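PDB 3PSH: molybdate-binding protein MolA from Haemophilus influenzae, which binds molybdate and tungstate, but not sulfate or phosphate, in the periplasm and serves the low-affinity molybdate ABC importer MolBC. Local coordinates for residues A[90-94]-A[122-126]; A[188-192]-A[243-247]. All blocks are in the same frame, centred on the assembly; numbering follows the deposited sequence.

Interaction 1 (A[90-94]-A[122-126]); sequences VTNYA and KGKLN
Val90 and Thr91 end strand 87-91 in extended conformation and lie beyond reach of residues 122-126. At Thr91 the chain enters a type I beta turn through Ala94, closed by Ala94 N to Thr91 O at 2.9 Å, and the two central residues of that turn make the contact. Asn92 (phi/psi -60/-31, chi1 p) directs its CA-to-CB bond toward the irregular 122-126 loop, and its ND2 donates to Lys122 O at 3.0 Å. Asn92 ND2 also donates to a water at 2.9 Å, which in turn donates to Leu125 O at 3.0 Å; Asn92 OD1 is hydrogen-bonded to Tyr280 OH, of a molybdate-site residue. Tyr93 (-95/13, chi1 p) sets the register, its CA 4.7 Å from Gly123 CA and in a CA-H...O contact, CA to Gly123 O at 3.3 Å. Leu125 CD1 (chi1 t, chi2 p) sits over one face of the Tyr93 ring, 3.6 Å from its centroid and 20° off the normal, a CH-pi contact. Here the loop following one parallel strand of a periplasmic-binding-protein lobe meets the long loop after the neighbouring strand, 109-112. One carboxamide thus serves both the surface loop's backbone and the pocket tyrosine, while the apolar contact is left to Tyr93 and Leu125.

Interaction 2 (A[188-192]-A[243-247]); sequences MANPD and RYPDV. With MOO (molybdate ion), chain B.
No hydrogen bond joins these two loops directly, although the second begins with a residue that grips molybdate. Their contact is mainly apolar. Pro191 CG (ring C-gamma exo) sits 3.9 Å from the centroid of the Tyr244 ring, 19° off its normal, a CH-pi contact over the face; Pro191 CD comes within 3.5 Å of Tyr244 CD2. Residues 189-191 are extended, and Pro191 and Val247 have the nearest CA atoms, 6.1 Å apart. Tyr244 (chi1 m) starts a type I turn, closed by Val247 N to Tyr244 O at 3.0 Å, which leads into helix 247-252. Val247 (chi1 t) packs CG2 at 3.7 Å from Pro191 CG and CG1 at 3.6 Å from Ala189 O. The loops follow adjacent parallel strands, 184-188 and 237-240, at the edge of the cleft between the lobes of this bacterial solute-binding fold. Asn190 ND2 lies 3.5 Å from Tyr244 CE2 and bonds to Gln241, which also receives Arg243 NH2. Arg243, chi1 p and then extended, gives NH1 to molybdate O4 at 2.9 Å and NH2 to O1 and O4, both at 3.1 Å; NH1 also bonds to Gln51 O, and Trp278 makes a cation-pi contact with the guanidinium.

Interactions 1 and 2 belong to the two lobes of the binding protein, each built on a four-stranded parallel sheet of strand order 2-1-3-4. Their centres are 23 Å apart and their nearest atoms about 9 Å, so they do not touch; the molybdate cleft relates them. Segment 243-247 reaches the anion directly through Arg243, whose side chain lies about 4 Å from that of His26. Interaction 1 stands one step back: the Tyr93 side chain is about 6 Å from the ion and from the His26 side chain, and the Tyr280 that Asn92 holds donates its backbone N to molybdate. Interaction 2 therefore supplies hydrogen-bond donors to the anion, while interaction 1 borders the site.

Interaction 1 (A[90-94]-A[122-126])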
loop_
_atom_site.group_PDB
_atom_site.type_symbol
_atom_site.label_atom_id
_atom_site.label_comp_id
_atom_site.label_asym_id
_atom_site.label_seq_id
_atom_site.Cartn_x
_atom_site.Cartn_y
_atom_site.Cartn_z
ATOM N N VAL A 90 -0.975 -10.239 -10.853
ATOM C CA VAL A 90 -1.764 -9.065 -11.288
ATOM C C VAL A 90 -2.478 -8.499 -10.065
ATOM O O VAL A 90 -2.721 -9.236 -9.084
ATOM C CB VAL A 90 -2.792 -9.423 -12.430
ATOM C CG1 VAL A 90 -1.958 -9.967 -13.651
ATOM C CG2 VAL A 90 -3.944 -10.384 -11.981
ATOM N N THR A 91 -2.950 -7.242 -10.167
ATOM C CA THR A 91 -3.832 -6.670 -9.107
ATOM C C THR A 91 -5.249 -7.291 -9.216
ATOM O O THR A 91 -5.746 -7.646 -10.296
ATOM C CB THR A 91 -3.824 -5.158 -9.244
ATOM O OG1 THR A 91 -4.301 -4.536 -8.029
ATOM C CG2 THR A 91 -4.543 -4.668 -10.486
ATOM N N ASN A 92 -5.956 -7.271 -8.070
ATOM C CA ASN A 92 -7.238 -7.870 -7.992
ATOM C C ASN A 92 -8.268 -7.299 -8.945
ATOM O O ASN A 92 -9.132 -8.000 -9.374
ATOM C CB ASN A 92 -7.772 -7.841 -6.562
ATOM C CG ASN A 92 -7.841 -6.420 -6.025
ATOM O OD1 ASN A 92 -6.792 -5.713 -5.910
ATOM N ND2 ASN A 92 -9.046 -5.953 -5.851
ATOM N N TYR A 93 -8.181 -6.014 -9.294
ATOM C CA TYR A 93 -9.170 -5.444 -10.178
ATOM C C TYR A 93 -8.701 -5.476 -11.636
ATOM O O TYR A 93 -9.302 -4.790 -12.518
ATOM C CB TYR A 93 -9.473 -3.993 -9.677
ATOM C CG TYR A 93 -8.301 -3.018 -9.748
ATOM C CD1 TYR A 93 -7.988 -2.359 -10.966
ATOM C CD2 TYR A 93 -7.565 -2.694 -8.619
ATOM C CE1 TYR A 93 -6.885 -1.471 -11.056
ATOM C CE2 TYR A 93 -6.457 -1.812 -8.712
ATOM C CZ TYR A 93 -6.152 -1.177 -9.908
ATOM O OH TYR A 93 -5.138 -0.278 -9.998
ATOM N N ALA A 94 -7.615 -6.240 -11.933
ATOM C CA ALA A 94 -7.122 -6.333 -13.388
ATOM C C ALA A 94 -8.304 -6.725 -14.258
ATOM O O ALA A 94 -9.032 -7.633 -13.908
ATOM C CB ALA A 94 -5.993 -7.334 -13.537
ATOM N N LYS A 122 -14.314 -8.762 -4.275
ATOM C CA LYS A 122 -12.889 -9.111 -4.367
ATOM C C LYS A 122 -12.248 -8.512 -5.653
ATOM O O LYS A 122 -11.050 -8.112 -5.635
ATOM C CB LYS A 122 -12.739 -10.657 -4.209
ATOM C CG LYS A 122 -12.226 -11.118 -2.778
ATOM C CD LYS A 122 -12.189 -12.675 -2.680
ATOM C CE LYS A 122 -12.313 -13.151 -1.241
ATOM N NZ LYS A 122 -11.098 -13.853 -0.702
ATOM N N GLY A 123 -13.011 -8.417 -6.749
ATOM C CA GLY A 123 -12.525 -7.908 -8.016
ATOM C C GLY A 123 -12.684 -6.432 -8.300
ATOM O O GLY A 123 -12.319 -5.965 -9.349
ATOM N N LYS A 124 -13.196 -5.716 -7.292
ATOM C CA LYS A 124 -13.656 -4.346 -7.493
ATOM C C LYS A 124 -12.469 -3.367 -7.147
ATOM O O LYS A 124 -11.819 -3.554 -6.154
ATOM C CB LYS A 124 -14.844 -4.099 -6.583
ATOM C CG LYS A 124 -16.119 -4.788 -7.123
ATOM C CD LYS A 124 -17.365 -4.081 -6.703
ATOM C CE LYS A 124 -18.627 -4.734 -7.323
ATOM N NZ LYS A 124 -19.888 -4.494 -6.460
ATOM N N LEU A 125 -12.218 -2.336 -7.951
ATOM C CA LEU A 125 -11.127 -1.368 -7.598
ATOM C C LEU A 125 -11.468 -0.773 -6.199
ATOM O O LEU A 125 -10.607 -0.601 -5.318
ATOM C CB LEU A 125 -11.053 -0.298 -8.658
ATOM C CG LEU A 125 -10.241 0.967 -8.349
ATOM C CD1 LEU A 125 -8.678 0.732 -8.052
ATOM C CD2 LEU A 125 -10.603 1.866 -9.615
ATOM N N ASN A 126 -12.773 -0.424 -6.028
ATOM C CA ASN A 126 -13.246 0.299 -4.799
ATOM C C ASN A 126 -14.354 -0.460 -4.174
ATOM O O ASN A 126 -15.540 -0.372 -4.610
ATOM C CB ASN A 126 -13.803 1.713 -5.201
ATOM C CG ASN A 126 -12.760 2.596 -5.898
ATOM O OD1 ASN A 126 -12.967 3.094 -7.043
ATOM N ND2 ASN A 126 -11.605 2.726 -5.288
HETATM O O HOH W 1 -9.077 -3.144 -4.978
#

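Interaction 2 (A[188-192]-A[243-247])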
loop_
_atom_site.group_PDB
_atom_site.type_symbol
_atom_site.label_atom_id
_atom_site.label_comp_id
_atom_site.label_asym_id
_atom_site.label_seq_id
_atom_site.Cartn_x
_atom_site.Cartn_y
_atom_site.Cartn_z
ATOM N N MET A 188 -6.241 13.096 3.228
ATOM C CA MET A 188 -5.162 12.641 2.376
ATOM C C MET A 188 -5.251 13.351 0.998
ATOM O O MET A 188 -6.146 13.091 0.240
ATOM C CB MET A 188 -5.249 11.086 2.293
ATOM C CG MET A 188 -4.334 10.514 1.309
ATOM S SD MET A 188 -2.586 10.936 1.498
ATOM C CE MET A 188 -2.285 10.290 2.943
ATOM N N ALA A 189 -4.291 14.176 0.698
ATOM C CA ALA A 189 -4.324 14.933 -0.596
ATOM C C ALA A 189 -3.346 14.274 -1.603
ATOM O O ALA A 189 -2.143 14.275 -1.418
ATOM C CB ALA A 189 -3.898 16.424 -0.312
ATOM N N ASN A 190 -3.922 13.603 -2.600
ATOM C CA ASN A 190 -3.212 13.041 -3.751
ATOM C C ASN A 190 -3.248 14.049 -4.915
ATOM O O ASN A 190 -4.002 15.047 -4.846
ATOM C CB ASN A 190 -3.813 11.675 -4.140
ATOM C CG ASN A 190 -3.168 10.549 -3.400
ATOM O OD1 ASN A 190 -3.087 10.557 -2.189
ATOM N ND2 ASN A 190 -2.659 9.558 -4.151
ATOM N N PRO A 191 -2.426 13.834 -5.950
ATOM C CA PRO A 191 -2.335 14.774 -7.104
ATOM C C PRO A 191 -3.677 15.047 -7.712
ATOM O O PRO A 191 -4.664 14.257 -7.599
ATOM C CB PRO A 191 -1.428 14.016 -8.087
ATOM C CG PRO A 191 -0.491 13.325 -7.172
ATOM C CD PRO A 191 -1.435 12.764 -6.076
ATOM N N ASP A 192 -3.809 16.255 -8.261
ATOM C CA ASP A 192 -5.048 16.565 -8.995
ATOM C C ASP A 192 -6.397 16.374 -8.240
ATOM O O ASP A 192 -7.281 15.720 -8.784
ATOM C CB ASP A 192 -5.022 15.772 -10.317
ATOM C CG ASP A 192 -3.812 16.136 -11.140
ATOM O OD1 ASP A 192 -3.568 17.357 -11.301
ATOM O OD2 ASP A 192 -3.067 15.221 -11.562
ATOM N N ARG A 243 5.429 9.437 -2.101
ATOM C CA ARG A 243 5.679 9.322 -3.589
ATOM C C ARG A 243 5.203 10.513 -4.415
ATOM O O ARG A 243 5.527 10.572 -5.608
ATOM C CB ARG A 243 5.039 8.073 -4.165
ATOM C CG ARG A 243 3.506 7.989 -3.847
ATOM C CD ARG A 243 2.903 6.585 -4.337
ATOM N NE ARG A 243 1.474 6.599 -3.916
ATOM C CZ ARG A 243 0.629 5.538 -4.071
ATOM N NH1 ARG A 243 1.116 4.452 -4.737
ATOM N NH2 ARG A 243 -0.653 5.565 -3.688
ATOM N N TYR A 244 4.403 11.414 -3.794
ATOM C CA TYR A 244 3.898 12.611 -4.450
ATOM C C TYR A 244 4.286 13.907 -3.732
ATOM O O TYR A 244 3.453 14.713 -3.393
ATOM C CB TYR A 244 2.407 12.496 -4.582
ATOM C CG TYR A 244 1.940 11.299 -5.415
ATOM C CD1 TYR A 244 2.545 10.992 -6.657
ATOM C CD2 TYR A 244 0.919 10.423 -4.963
ATOM C CE1 TYR A 244 2.112 9.881 -7.418
ATOM C CE2 TYR A 244 0.415 9.338 -5.815
ATOM C CZ TYR A 244 1.064 9.074 -6.990
ATOM O OH TYR A 244 0.678 8.015 -7.829
ATOM N N PRO A 245 5.578 14.134 -3.569
ATOM C CA PRO A 245 6.005 15.230 -2.741
ATOM C C PRO A 245 5.622 16.599 -3.306
ATOM O O PRO A 245 5.442 17.548 -2.503
ATOM C CB PRO A 245 7.527 15.092 -2.793
ATOM C CG PRO A 245 7.826 14.433 -4.120
ATOM C CD PRO A 245 6.696 13.428 -4.222
ATOM N N ASP A 246 5.455 16.722 -4.644
ATOM C CA ASP A 246 5.049 18.023 -5.252
ATOM C C ASP A 246 3.697 18.511 -4.720
ATOM O O ASP A 246 3.339 19.739 -4.831
ATOM C CB ASP A 246 4.971 17.910 -6.787
ATOM C CG ASP A 246 6.334 17.664 -7.472
ATOM O OD1 ASP A 246 7.412 17.727 -6.800
ATOM O OD2 ASP A 246 6.293 17.446 -8.719
ATOM N N VAL A 247 2.888 17.587 -4.180
ATOM C CA VAL A 247 1.570 17.989 -3.711
ATOM C C VAL A 247 1.669 18.981 -2.519
ATOM O O VAL A 247 0.768 19.860 -2.397
ATOM C CB VAL A 247 0.639 16.759 -3.424
ATOM C CG1 VAL A 247 -0.617 17.217 -2.741
ATOM C CG2 VAL A 247 0.379 16.031 -4.729
HETATM MO MO MOO B . -2.638 2.348 -3.759
HETATM O O1 MOO B . -3.050 3.803 -3.001
HETATM O O2 MOO B . -3.877 1.825 -4.835
HETATM O O3 MOO B . -2.427 1.132 -2.587
HETATM O O4 MOO B . -1.098 2.580 -4.436
#